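Local coordinates for ubiquitin-conjugating enzyme (PDB 2H2Y), which probably works as an E2 enzyme that carries activated ubiquitin for transfer to target proteins, the chain being the UBC-fold domain of a longer, predicted membrane protein, at residues G19-R24 / N48-I53; K27-F32 / I42-S47; V54-L59 / S128-A133; I74-Y79 / P83-F88; L106-D111 / S120-S125. One frame throughout, in Å; residues are numbered along the deposited sequence.

Interaction 1 (G19-R24 / N48-I53); sequences GNANYR and NIRIWI
A21 and N22, in the first turn of helix 21-34, meet I49 and R50 in the turn leading into strand 51-57. Two methyls make van der Waals contact with polar groups. The A21 methyl lies over one face of the R50 guanidinium, with A21 CB 3.9 Å from R50 NH2. From I49, the short branch points at the amide end of N22, and I49 CG2 is 3.8 Å from N22 CG. The polar part is the approach of that amide to R50. N22 and R50 cross at about a right angle, with their amide and guanidinium planes 77° apart; N22 CG lies in the guanidinium plane at its edge, 3.7 Å from R50 NE. The R50 chain bends at chi2 (-59°), is extended at the next torsion, and so brings its guanidinium beside N22. Its NH1 makes a weak hydrogen bond to the backbone oxygen of F75.

This is the meeting of the N-terminal helix of a UBC fold with the hairpin turn between strands 40-44 and 51-57. The turn itself is type I, from N48 to I51, and is held by weak bonds within the segment. The N48 side chain accepts from the backbone of R50, N to OD1 3.0 Å. The indole of W52 donates to the carbonyl of I49, NE1 to O 2.8 Å, a weak bond that links the indole to the turn. Deeper in, I49, R50 and W52 all touch I25 on the next turn of the helix, and the W52 ring meets F75 edge-to-face.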
# COMPACT_ATOMS: atom_id res chain seq x y z
N GLY A 19 12.65 -18.27 3.99
CA GLY A 19 13.00 -18.15 2.59
C GLY A 19 11.82 -17.97 1.64
O GLY A 19 11.99 -17.80 0.43
N ASN A 20 10.60 -18.01 2.19
CA ASN A 20 9.38 -17.87 1.40
C ASN A 20 8.90 -16.45 1.18
O ASN A 20 9.34 -15.52 1.86
CB ASN A 20 8.26 -18.68 2.04
CG ASN A 20 8.46 -20.16 1.87
OD1 ASN A 20 7.73 -20.97 2.45
ND2 ASN A 20 9.46 -20.52 1.07
N ALA A 21 7.98 -16.30 0.23
CA ALA A 21 7.40 -15.01 -0.12
C ALA A 21 6.70 -14.36 1.07
O ALA A 21 6.76 -13.14 1.25
CB ALA A 21 6.42 -15.16 -1.28
N ASN A 22 6.02 -15.17 1.88
CA ASN A 22 5.32 -14.67 3.05
C ASN A 22 6.30 -14.00 4.01
O ASN A 22 5.98 -12.96 4.60
CB ASN A 22 4.58 -15.80 3.75
CG ASN A 22 3.23 -16.09 3.10
OD1 ASN A 22 2.59 -17.12 3.38
ND2 ASN A 22 2.77 -15.18 2.25
N TYR A 23 7.48 -14.58 4.15
CA TYR A 23 8.50 -14.03 5.03
C TYR A 23 8.73 -12.57 4.69
O TYR A 23 8.57 -11.69 5.53
CB TYR A 23 9.80 -14.82 4.87
CG TYR A 23 10.98 -14.27 5.66
CD1 TYR A 23 11.70 -13.17 5.19
CD2 TYR A 23 11.38 -14.86 6.86
CE1 TYR A 23 12.78 -12.67 5.89
CE2 TYR A 23 12.46 -14.37 7.58
CZ TYR A 23 13.16 -13.27 7.09
OH TYR A 23 14.23 -12.77 7.79
N ARG A 24 9.12 -12.30 3.45
CA ARG A 24 9.35 -10.94 3.00
C ARG A 24 8.10 -10.07 3.20
O ARG A 24 8.21 -8.91 3.59
CB ARG A 24 9.76 -10.94 1.53
CG ARG A 24 9.82 -9.57 0.89
CD ARG A 24 10.61 -8.60 1.73
NE ARG A 24 10.70 -7.30 1.08
CZ ARG A 24 11.36 -7.07 -0.05
NH1 ARG A 24 11.99 -8.07 -0.66
NH2 ARG A 24 11.39 -5.85 -0.57
N ASN A 48 -4.97 -14.60 5.40
CA ASN A 48 -4.36 -14.35 4.10
C ASN A 48 -3.50 -13.09 4.19
O ASN A 48 -4.00 -11.98 4.00
CB ASN A 48 -5.43 -14.16 3.03
CG ASN A 48 -4.84 -14.13 1.63
OD1 ASN A 48 -3.63 -13.93 1.46
ND2 ASN A 48 -5.69 -14.31 0.62
N ILE A 49 -2.21 -13.27 4.48
CA ILE A 49 -1.31 -12.14 4.63
C ILE A 49 -1.01 -11.44 3.30
O ILE A 49 -0.55 -10.30 3.28
CB ILE A 49 0.01 -12.57 5.32
CG1 ILE A 49 0.71 -11.35 5.91
CG2 ILE A 49 0.92 -13.28 4.34
CD1 ILE A 49 1.85 -11.70 6.81
N ARG A 50 -1.32 -12.13 2.20
CA ARG A 50 -1.09 -11.61 0.86
C ARG A 50 -1.98 -10.41 0.51
O ARG A 50 -1.66 -9.64 -0.38
CB ARG A 50 -1.34 -12.70 -0.18
CG ARG A 50 -0.51 -13.97 -0.02
CD ARG A 50 0.97 -13.67 -0.08
NE ARG A 50 1.78 -14.89 -0.11
CZ ARG A 50 2.06 -15.58 -1.21
NH1 ARG A 50 1.59 -15.18 -2.38
NH2 ARG A 50 2.80 -16.68 -1.13
N ILE A 51 -3.09 -10.25 1.22
CA ILE A 51 -4.00 -9.15 0.91
C ILE A 51 -4.04 -8.05 1.96
O ILE A 51 -4.41 -8.30 3.10
CB ILE A 51 -5.45 -9.65 0.74
CG1 ILE A 51 -5.51 -10.76 -0.31
CG2 ILE A 51 -6.34 -8.50 0.32
CD1 ILE A 51 -6.85 -11.46 -0.35
N TRP A 52 -3.68 -6.83 1.56
CA TRP A 52 -3.71 -5.70 2.47
C TRP A 52 -4.64 -4.61 1.93
O TRP A 52 -4.86 -4.51 0.72
CB TRP A 52 -2.33 -5.04 2.62
CG TRP A 52 -1.22 -5.88 3.15
CD1 TRP A 52 -1.23 -7.22 3.39
CD2 TRP A 52 0.11 -5.42 3.41
NE1 TRP A 52 0.03 -7.63 3.78
CE2 TRP A 52 0.87 -6.55 3.80
CE3 TRP A 52 0.74 -4.17 3.34
CZ2 TRP A 52 2.23 -6.47 4.12
CZ3 TRP A 52 2.10 -4.09 3.66
CH2 TRP A 52 2.82 -5.23 4.05
N ILE A 53 -5.17 -3.80 2.83
CA ILE A 53 -6.02 -2.68 2.45
C ILE A 53 -5.62 -1.51 3.32
O ILE A 53 -5.84 -1.51 4.53
CB ILE A 53 -7.52 -2.98 2.67
CG1 ILE A 53 -8.01 -3.91 1.56
CG2 ILE A 53 -8.31 -1.68 2.63
CD1 ILE A 53 -9.50 -4.19 1.62

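Interaction 2 (K27-F32 / I42-S47); sequences KELNNF and IDVHPS
I42 pushes its outer methyl against the ring of F32, while L29 and V44 meet tip to tip one step further on. The packing is closest at F32: I42 CD1 is 3.6 Å from F32 CD2, and I42 CB lies 3.9 Å from F32 CE2, the isoleucine crossing the ring obliquely. Its reach comes from an extended chain, with CG1 anti to the backbone N (chi1 -166°) and the next torsion also near 180°. One L29 methyl touches both strand residues, L29 CD1 being 3.8 Å from V44 CG1 and 4.0 Å from I42 CD1.

The first helix of the UBC fold here runs along the edge strand of the antiparallel sheet, nearly antiparallel to it. The short axes of 27-32 and 42-44 make an angle of 157° and approach to 10.7 Å. W52 of the adjoining strand touches L29, I42 and V44.

Alternation along the strand makes the other side quite different. D43, between the two inward residues, points away from the helix and is exposed. Past V44 the chain leaves the helix altogether: H45, P46 and S47 are exposed, and the imidazole bonds to the carbonyl of the next residue, H45 ND1 to P46 O 2.6 Å, with the donor well above the carbonyl plane.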
# COMPACT_ATOMS: atom_id res chain seq x y z
N LYS A 27 7.87 -9.19 6.74
CA LYS A 27 8.87 -8.19 7.07
C LYS A 27 8.37 -6.83 6.61
O LYS A 27 8.56 -5.82 7.29
CB LYS A 27 10.20 -8.53 6.40
CG LYS A 27 11.40 -7.89 7.10
CD LYS A 27 12.69 -8.64 6.81
CE LYS A 27 13.24 -8.32 5.43
NZ LYS A 27 13.65 -6.89 5.34
N GLU A 28 7.69 -6.80 5.46
CA GLU A 28 7.14 -5.57 4.91
C GLU A 28 5.99 -5.02 5.76
O GLU A 28 5.81 -3.80 5.85
CB GLU A 28 6.67 -5.79 3.48
CG GLU A 28 7.80 -6.00 2.50
CD GLU A 28 8.56 -4.73 2.20
OE1 GLU A 28 9.65 -4.83 1.58
OE2 GLU A 28 8.08 -3.64 2.56
N LEU A 29 5.22 -5.92 6.36
CA LEU A 29 4.10 -5.50 7.21
C LEU A 29 4.64 -4.76 8.43
O LEU A 29 4.21 -3.63 8.72
CB LEU A 29 3.27 -6.70 7.65
CG LEU A 29 2.09 -6.43 8.60
CD1 LEU A 29 1.05 -5.55 7.92
CD2 LEU A 29 1.47 -7.75 9.01
N ASN A 30 5.58 -5.39 9.14
CA ASN A 30 6.19 -4.80 10.34
C ASN A 30 6.77 -3.42 10.06
O ASN A 30 6.61 -2.50 10.86
CB ASN A 30 7.29 -5.70 10.90
CG ASN A 30 6.74 -6.96 11.51
OD1 ASN A 30 5.75 -6.92 12.24
ND2 ASN A 30 7.38 -8.08 11.22
N ASN A 31 7.45 -3.28 8.93
CA ASN A 31 7.99 -1.98 8.61
C ASN A 31 6.84 -1.01 8.38
O ASN A 31 6.93 0.16 8.73
CB ASN A 31 8.87 -2.03 7.36
CG ASN A 31 9.18 -0.63 6.82
OD1 ASN A 31 8.40 -0.05 6.05
ND2 ASN A 31 10.31 -0.07 7.24
N PHE A 32 5.74 -1.51 7.81
CA PHE A 32 4.61 -0.65 7.54
C PHE A 32 4.01 -0.12 8.84
O PHE A 32 3.66 1.06 8.94
CB PHE A 32 3.54 -1.38 6.73
CG PHE A 32 2.58 -0.46 6.04
CD1 PHE A 32 2.81 -0.04 4.74
CD2 PHE A 32 1.46 0.04 6.72
CE1 PHE A 32 1.95 0.88 4.10
CE2 PHE A 32 0.59 0.95 6.09
CZ PHE A 32 0.84 1.37 4.78
N ILE A 42 -3.92 0.66 8.48
CA ILE A 42 -3.86 -0.58 7.72
C ILE A 42 -4.68 -1.72 8.31
O ILE A 42 -5.13 -1.66 9.45
CB ILE A 42 -2.41 -1.06 7.55
CG1 ILE A 42 -2.33 -2.15 6.49
CG2 ILE A 42 -1.88 -1.57 8.88
CD1 ILE A 42 -0.92 -2.59 6.15
N ASP A 43 -4.88 -2.76 7.51
CA ASP A 43 -5.61 -3.92 7.96
C ASP A 43 -5.45 -5.02 6.94
O ASP A 43 -5.82 -4.84 5.79
CB ASP A 43 -7.08 -3.61 8.16
CG ASP A 43 -7.85 -4.80 8.68
OD1 ASP A 43 -7.28 -5.54 9.52
OD2 ASP A 43 -9.00 -5.01 8.25
N VAL A 44 -4.88 -6.15 7.35
CA VAL A 44 -4.70 -7.25 6.42
C VAL A 44 -5.81 -8.26 6.57
O VAL A 44 -6.45 -8.37 7.62
CB VAL A 44 -3.34 -7.96 6.61
CG1 VAL A 44 -2.22 -6.94 6.66
CG2 VAL A 44 -3.35 -8.81 7.85
N HIS A 45 -6.05 -8.99 5.49
CA HIS A 45 -7.08 -10.00 5.45
C HIS A 45 -6.75 -11.09 6.46
O HIS A 45 -5.60 -11.52 6.58
CB HIS A 45 -7.13 -10.60 4.04
CG HIS A 45 -8.29 -11.52 3.82
ND1 HIS A 45 -8.63 -12.52 4.70
CD2 HIS A 45 -9.17 -11.60 2.80
CE1 HIS A 45 -9.68 -13.17 4.24
NE2 HIS A 45 -10.03 -12.64 3.08
N PRO A 46 -7.75 -11.52 7.24
CA PRO A 46 -7.47 -12.57 8.23
C PRO A 46 -7.36 -13.90 7.48
O PRO A 46 -8.20 -14.21 6.64
CB PRO A 46 -8.69 -12.51 9.14
CG PRO A 46 -9.80 -12.09 8.19
CD PRO A 46 -9.13 -11.02 7.36
N SER A 47 -6.31 -14.66 7.76
CA SER A 47 -6.06 -15.95 7.12
C SER A 47 -5.47 -15.80 5.71
O SER A 47 -5.46 -16.75 4.92
CB SER A 47 -7.35 -16.78 7.02
OG SER A 47 -8.07 -16.46 5.84

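Interaction 3 (V54-L59 / S128-A133); sequences VQYVGL and SMLSSA
Y56 and L130 slide past each other in opposite directions, the ring from the strand and the leucine from the last turn of the helix. One methyl does the touching: L130 CD1 lies 3.6 Å from Y56 CE2 and 3.9 Å from Y56 CD2, so it meets the CD2-CE2 bond of the ring obliquely. A second, looser touch follows where the helix ends. There L59 CD2 comes to 4.4 Å from S131 OG, little more than a grazing contact.

Around this first shell, the strand end fixes the tyrosine. Its ring leaves the strand with CG anti to the backbone N (chi1 165°), and the chain then bends at G58 and passes the ring and its phenol end. The backbone nitrogen of G58 sits over the centre of one ring face, 4.0 Å above its plane. The nitrogen of L59 gives a fairly straight hydrogen bond to the phenol, L59 N to Y56 OH 3.0 Å with 158° at the hydrogen. On the helix side, S131 is the first residue to leave helical geometry, and its hydroxyl makes a weak bond back to the carbonyl of I127.

Further out in the sheet, Y56 pairs through its backbone with Y69, and its side chain touches C40. By meeting L130, the ring faces helix 119-130 of the UBC fold. No hydrogen bond joins the two segments: the phenol and the serine hydroxyl both find partners close to home in sequence, and the helix end meets the strand chiefly through the apolar touch of Y56 and L130.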
# COMPACT_ATOMS: atom_id res chain seq x y z
N VAL A 54 -5.00 -0.52 2.69
CA VAL A 54 -4.56 0.67 3.39
C VAL A 54 -5.64 1.73 3.18
O VAL A 54 -6.27 1.79 2.13
CB VAL A 54 -3.22 1.17 2.80
CG1 VAL A 54 -2.77 2.43 3.52
CG2 VAL A 54 -2.17 0.08 2.93
N GLN A 55 -5.87 2.57 4.19
CA GLN A 55 -6.86 3.61 4.03
C GLN A 55 -6.12 4.91 4.26
O GLN A 55 -5.51 5.09 5.31
CB GLN A 55 -8.00 3.47 5.04
CG GLN A 55 -9.14 4.44 4.78
CD GLN A 55 -10.24 4.38 5.83
OE1 GLN A 55 -10.90 3.36 6.00
NE2 GLN A 55 -10.44 5.49 6.54
N TYR A 56 -6.17 5.78 3.26
CA TYR A 56 -5.49 7.07 3.29
C TYR A 56 -6.44 8.25 3.39
O TYR A 56 -7.28 8.45 2.52
CB TYR A 56 -4.64 7.22 2.02
CG TYR A 56 -4.18 8.63 1.77
CD1 TYR A 56 -3.40 9.30 2.71
CD2 TYR A 56 -4.53 9.31 0.61
CE1 TYR A 56 -3.00 10.61 2.52
CE2 TYR A 56 -4.14 10.63 0.40
CZ TYR A 56 -3.37 11.27 1.37
OH TYR A 56 -3.00 12.58 1.20
N VAL A 57 -6.31 9.04 4.46
CA VAL A 57 -7.16 10.20 4.68
C VAL A 57 -6.45 11.44 4.14
O VAL A 57 -5.47 11.90 4.73
CB VAL A 57 -7.44 10.41 6.17
CG1 VAL A 57 -8.26 11.66 6.38
CG2 VAL A 57 -8.18 9.21 6.73
N GLY A 58 -6.96 11.98 3.04
CA GLY A 58 -6.37 13.15 2.41
C GLY A 58 -5.75 14.23 3.28
O GLY A 58 -6.37 14.76 4.20
N LEU A 59 -4.50 14.57 2.95
CA LEU A 59 -3.75 15.60 3.65
C LEU A 59 -4.50 16.91 3.56
O LEU A 59 -4.92 17.31 2.48
CB LEU A 59 -2.35 15.72 3.02
CG LEU A 59 -1.10 15.31 3.83
CD1 LEU A 59 -1.46 14.33 4.94
CD2 LEU A 59 -0.08 14.69 2.89
N SER A 128 2.23 11.18 -2.48
CA SER A 128 2.79 12.43 -2.97
C SER A 128 2.29 12.69 -4.38
O SER A 128 2.19 13.84 -4.81
CB SER A 128 4.32 12.43 -2.93
OG SER A 128 4.88 11.57 -3.91
N MET A 129 1.96 11.63 -5.10
CA MET A 129 1.45 11.79 -6.45
C MET A 129 0.11 12.51 -6.36
O MET A 129 -0.20 13.37 -7.19
CB MET A 129 1.24 10.44 -7.11
CG MET A 129 0.62 10.52 -8.48
SD MET A 129 0.03 8.93 -8.97
CE MET A 129 -1.52 8.91 -8.12
N LEU A 130 -0.68 12.15 -5.35
CA LEU A 130 -1.97 12.77 -5.13
C LEU A 130 -1.80 14.24 -4.77
O LEU A 130 -2.64 15.06 -5.11
CB LEU A 130 -2.75 12.05 -4.02
CG LEU A 130 -3.30 10.66 -4.38
CD1 LEU A 130 -4.01 10.04 -3.19
CD2 LEU A 130 -4.25 10.77 -5.55
N SER A 131 -0.71 14.58 -4.09
CA SER A 131 -0.46 15.97 -3.75
C SER A 131 0.18 16.64 -4.96
O SER A 131 1.37 16.49 -5.22
CB SER A 131 0.47 16.06 -2.54
OG SER A 131 -0.07 15.35 -1.44
N SER A 132 -0.64 17.37 -5.72
CA SER A 132 -0.20 18.08 -6.91
C SER A 132 -1.40 18.52 -7.75
O SER A 132 -2.44 17.85 -7.76
CB SER A 132 0.73 17.20 -7.74
N ALA A 133 -1.25 19.64 -8.46
CA ALA A 133 -2.28 20.20 -9.32
C ALA A 133 -3.68 20.22 -8.70
O ALA A 133 -3.85 20.05 -7.49
CB ALA A 133 -2.32 19.44 -10.66

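Interaction 4 (I74-Y79 / P83-F88)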
# COMPACT_ATOMS: atom_id res chain seq x y z
N ILE A 74 -2.22 -6.53 -3.41
CA ILE A 74 -2.25 -7.97 -3.59
C ILE A 74 -0.83 -8.42 -3.90
O ILE A 74 -0.25 -7.99 -4.90
CB ILE A 74 -3.14 -8.39 -4.78
CG1 ILE A 74 -4.59 -7.97 -4.55
CG2 ILE A 74 -3.06 -9.90 -4.95
CD1 ILE A 74 -5.27 -8.68 -3.41
N PHE A 75 -0.29 -9.28 -3.05
CA PHE A 75 1.07 -9.79 -3.23
C PHE A 75 0.96 -11.09 -4.00
O PHE A 75 0.46 -12.08 -3.47
CB PHE A 75 1.74 -10.04 -1.88
CG PHE A 75 2.02 -8.79 -1.10
CD1 PHE A 75 3.20 -8.08 -1.29
CD2 PHE A 75 1.10 -8.32 -0.17
CE1 PHE A 75 3.47 -6.92 -0.56
CE2 PHE A 75 1.35 -7.16 0.57
CZ PHE A 75 2.54 -6.46 0.37
N PRO A 76 1.41 -11.10 -5.25
CA PRO A 76 1.35 -12.31 -6.07
C PRO A 76 2.16 -13.48 -5.53
O PRO A 76 2.77 -13.39 -4.46
CB PRO A 76 1.82 -11.82 -7.44
CG PRO A 76 2.65 -10.61 -7.12
CD PRO A 76 1.88 -9.95 -6.03
N ASP A 77 2.16 -14.58 -6.29
CA ASP A 77 2.87 -15.80 -5.92
C ASP A 77 4.37 -15.59 -5.80
O ASP A 77 4.99 -16.09 -4.86
CB ASP A 77 2.63 -16.89 -6.96
CG ASP A 77 1.19 -17.35 -7.00
OD1 ASP A 77 0.70 -17.88 -5.97
OD2 ASP A 77 0.55 -17.18 -8.06
N ASN A 78 4.94 -14.86 -6.76
CA ASN A 78 6.37 -14.62 -6.76
C ASN A 78 6.80 -13.22 -6.34
O ASN A 78 7.60 -12.58 -7.01
CB ASN A 78 6.94 -14.95 -8.13
CG ASN A 78 6.70 -16.40 -8.51
OD1 ASN A 78 6.99 -17.31 -7.74
ND2 ASN A 78 6.16 -16.61 -9.72
N TYR A 79 6.25 -12.77 -5.22
CA TYR A 79 6.61 -11.47 -4.67
C TYR A 79 7.86 -11.79 -3.86
O TYR A 79 7.96 -12.87 -3.28
CB TYR A 79 5.50 -10.99 -3.75
CG TYR A 79 5.88 -9.75 -2.98
CD1 TYR A 79 5.87 -8.50 -3.59
CD2 TYR A 79 6.32 -9.84 -1.67
CE1 TYR A 79 6.29 -7.38 -2.91
CE2 TYR A 79 6.75 -8.72 -0.97
CZ TYR A 79 6.74 -7.50 -1.59
OH TYR A 79 7.21 -6.40 -0.91
N PRO A 83 6.16 -7.41 -8.95
CA PRO A 83 5.67 -6.36 -8.06
C PRO A 83 4.33 -6.68 -7.44
O PRO A 83 3.63 -7.59 -7.88
CB PRO A 83 5.59 -5.14 -8.98
CG PRO A 83 5.25 -5.76 -10.30
CD PRO A 83 6.20 -6.94 -10.34
N PRO A 84 3.97 -5.95 -6.38
CA PRO A 84 2.68 -6.21 -5.74
C PRO A 84 1.63 -5.52 -6.61
O PRO A 84 1.92 -4.51 -7.25
CB PRO A 84 2.83 -5.53 -4.39
CG PRO A 84 3.69 -4.36 -4.71
CD PRO A 84 4.76 -4.99 -5.59
N ILE A 85 0.43 -6.08 -6.66
CA ILE A 85 -0.66 -5.50 -7.43
C ILE A 85 -1.30 -4.45 -6.52
O ILE A 85 -1.93 -4.79 -5.52
CB ILE A 85 -1.70 -6.58 -7.84
CG1 ILE A 85 -1.19 -7.38 -9.04
CG2 ILE A 85 -3.01 -5.94 -8.21
CD1 ILE A 85 0.01 -8.24 -8.77
N VAL A 86 -1.11 -3.18 -6.85
CA VAL A 86 -1.64 -2.08 -6.04
C VAL A 86 -2.59 -1.18 -6.82
O VAL A 86 -2.31 -0.80 -7.95
CB VAL A 86 -0.47 -1.22 -5.47
CG1 VAL A 86 -1.01 -0.04 -4.69
CG2 VAL A 86 0.41 -2.08 -4.57
N TYR A 87 -3.71 -0.83 -6.19
CA TYR A 87 -4.71 0.02 -6.82
C TYR A 87 -5.74 0.48 -5.80
O TYR A 87 -5.88 -0.12 -4.74
CB TYR A 87 -5.41 -0.74 -7.93
CG TYR A 87 -5.92 -2.09 -7.48
CD1 TYR A 87 -7.16 -2.22 -6.85
CD2 TYR A 87 -5.16 -3.24 -7.67
CE1 TYR A 87 -7.62 -3.46 -6.42
CE2 TYR A 87 -5.62 -4.48 -7.24
CZ TYR A 87 -6.84 -4.58 -6.62
OH TYR A 87 -7.25 -5.81 -6.17
N PHE A 88 -6.45 1.55 -6.13
CA PHE A 88 -7.48 2.11 -5.27
C PHE A 88 -8.76 1.30 -5.33
O PHE A 88 -9.09 0.71 -6.36
CB PHE A 88 -7.77 3.55 -5.70
CG PHE A 88 -6.71 4.54 -5.32
CD1 PHE A 88 -6.69 5.10 -4.06
CD2 PHE A 88 -5.76 4.94 -6.25
CE1 PHE A 88 -5.75 6.07 -3.72
CE2 PHE A 88 -4.81 5.90 -5.93
CZ PHE A 88 -4.80 6.47 -4.66
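P84 packs into the angle between the rings of F75 and Y79. Its CB lies 4.0 Å from F75 CD1, and P84 CD comes to the edge of the tyrosine ring, 3.9 Å from Y79 CE1. The two rings are set against each other within their own segment, the edge of F75 over the face of Y79. Beyond this centre P76 lies against the tip of I85, P76 CD to I85 CD1 3.7 Å, and the I74 and I85 side chains sit beside each other on one face of the sheet, CB to CB 3.8 Å.

The polar edge is a single antiparallel, hydrogen-bonded pair. I74 N gives a bond to I85 O (2.8 Å, 167° at the hydrogen), and I85 N returns one to I74 O (2.7 Å, 160°). At the far margin the phenol oxygen of Y87 rests near I74 CG1.

The Tyr-Pro-x-x-Pro-Pro sequence here is a hallmark of UBC domains, in the loop leading to the last strand of the sheet. F75 and Y79 both touch I25 of helix 21-34 and I119 of helix 119-130, and P84 reaches L122.

Interaction 5 (L106-D111 / S120-S125); sequences LSVLGD and SGLILS
In the UBC fold a short 3-10 turn follows the loop that in E2 enzymes generally carries the active-site cysteine, and here that turn, 107-109, rests on helix 119-130. L122 is the residue that both V108 and L109 meet. With CD1 set anti to CA (chi2 180°), its two methyls have different partners: CD1 faces L109, 4.1 Å from L109 CD2, and CD2 faces V108, although the modelled spacing of that second pair is too short to be reliable. One helical turn on, S125 closes the contact, with L106 CD2 4.4 Å from S125 CB.

Polar groups are settled within each segment. L109 N bonds to L106 O and G110 N to S107 O, both at 3.0 Å, forming the turn. On the helix, G121 O takes two donors from opposite faces of its plane, S125 N at 2.8 Å and S125 OG at 2.8 Å, so the hydroxyl folds back on the helix.

Neighbours extend the apolar patch: L106 touches I126 and M129, L109 touches V86, and L122 touches L117. Near the surface, hydrophobic side chains thus seat the turn after C105, a cysteine seen in an interchain disulfide, on helix 119-130, an arrangement typical of E2 enzymes.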
# COMPACT_ATOMS: atom_id res chain seq x y z
N LEU A 106 1.61 4.40 -12.53
CA LEU A 106 2.83 4.78 -11.84
C LEU A 106 3.94 3.81 -12.24
O LEU A 106 3.80 2.60 -12.11
CB LEU A 106 2.62 4.74 -10.33
CG LEU A 106 3.51 5.67 -9.51
CD1 LEU A 106 3.16 7.11 -9.83
CD2 LEU A 106 3.32 5.40 -8.03
N SER A 107 5.04 4.37 -12.73
CA SER A 107 6.18 3.59 -13.18
C SER A 107 6.63 2.57 -12.15
O SER A 107 6.95 1.42 -12.48
CB SER A 107 7.34 4.52 -13.51
OG SER A 107 7.73 5.25 -12.36
N VAL A 108 6.65 3.00 -10.89
CA VAL A 108 7.07 2.18 -9.76
C VAL A 108 6.33 0.86 -9.63
O VAL A 108 6.90 -0.15 -9.21
CB VAL A 108 6.90 2.93 -8.44
CG1 VAL A 108 7.64 2.19 -7.35
CG2 VAL A 108 7.41 4.36 -8.57
N LEU A 109 5.05 0.86 -9.96
CA LEU A 109 4.24 -0.35 -9.84
C LEU A 109 4.40 -1.31 -11.01
O LEU A 109 3.81 -2.39 -11.01
CB LEU A 109 2.77 0.03 -9.68
CG LEU A 109 2.50 0.82 -8.40
CD1 LEU A 109 1.06 1.29 -8.36
CD2 LEU A 109 2.81 -0.07 -7.23
N GLY A 110 5.18 -0.92 -12.01
CA GLY A 110 5.36 -1.78 -13.17
C GLY A 110 6.73 -1.82 -13.81
O GLY A 110 7.58 -2.63 -13.45
N ASP A 111 6.95 -0.93 -14.77
CA ASP A 111 8.21 -0.89 -15.50
C ASP A 111 9.44 -0.33 -14.79
O ASP A 111 10.54 -0.39 -15.33
CB ASP A 111 8.00 -0.16 -16.83
CG ASP A 111 7.14 -0.97 -17.79
OD1 ASP A 111 6.06 -1.45 -17.36
OD2 ASP A 111 7.53 -1.14 -18.96
N SER A 120 5.56 0.37 2.10
CA SER A 120 5.30 1.67 2.71
C SER A 120 5.74 2.76 1.74
O SER A 120 5.10 3.81 1.64
CB SER A 120 6.06 1.82 4.03
OG SER A 120 7.46 1.81 3.82
N GLY A 121 6.83 2.50 1.02
CA GLY A 121 7.35 3.46 0.06
C GLY A 121 6.48 3.58 -1.17
O GLY A 121 6.23 4.69 -1.65
N LEU A 122 6.02 2.45 -1.70
CA LEU A 122 5.16 2.49 -2.86
C LEU A 122 3.98 3.37 -2.50
O LEU A 122 3.65 4.32 -3.21
CB LEU A 122 4.67 1.08 -3.21
CG LEU A 122 5.72 0.06 -3.65
CD1 LEU A 122 5.04 -1.26 -3.95
CD2 LEU A 122 6.48 0.56 -4.87
N ILE A 123 3.35 3.06 -1.37
CA ILE A 123 2.18 3.80 -0.93
C ILE A 123 2.48 5.28 -0.69
O ILE A 123 1.66 6.14 -1.02
CB ILE A 123 1.56 3.18 0.36
CG1 ILE A 123 1.15 1.73 0.10
CG2 ILE A 123 0.35 3.98 0.81
CD1 ILE A 123 0.19 1.57 -1.05
N LEU A 124 3.63 5.57 -0.11
CA LEU A 124 3.99 6.96 0.16
C LEU A 124 4.20 7.69 -1.15
O LEU A 124 3.89 8.88 -1.26
CB LEU A 124 5.25 7.06 1.00
CG LEU A 124 5.68 8.51 1.21
CD1 LEU A 124 4.66 9.24 2.05
CD2 LEU A 124 7.04 8.54 1.87
N SER A 125 4.75 6.99 -2.14
CA SER A 125 4.97 7.59 -3.45
C SER A 125 3.60 7.98 -3.98
O SER A 125 3.40 9.09 -4.47
CB SER A 125 5.63 6.59 -4.42
OG SER A 125 6.90 6.15 -3.94

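How the interactions relate
From the N terminus, interaction 1 opens first, joining the start of helix 21-34 to the strand 51-57 hairpin turn; it encloses interaction 2, which closes before it and lays the same helix on strand 40-44. A probable hydrogen bond from I53 N to D43 O links the two. Interaction 3 opens next on strand 51-57 and closes on helix 119-130, about 25 Å from interaction 1 between centres, and encloses interactions 4 and 5 in series. Interaction 4 turns the chain from strand 68-74 into strand 85-88, and its V86 packs on I123 of interaction 5. S120 and F32 bring the two helices together. No loops cross.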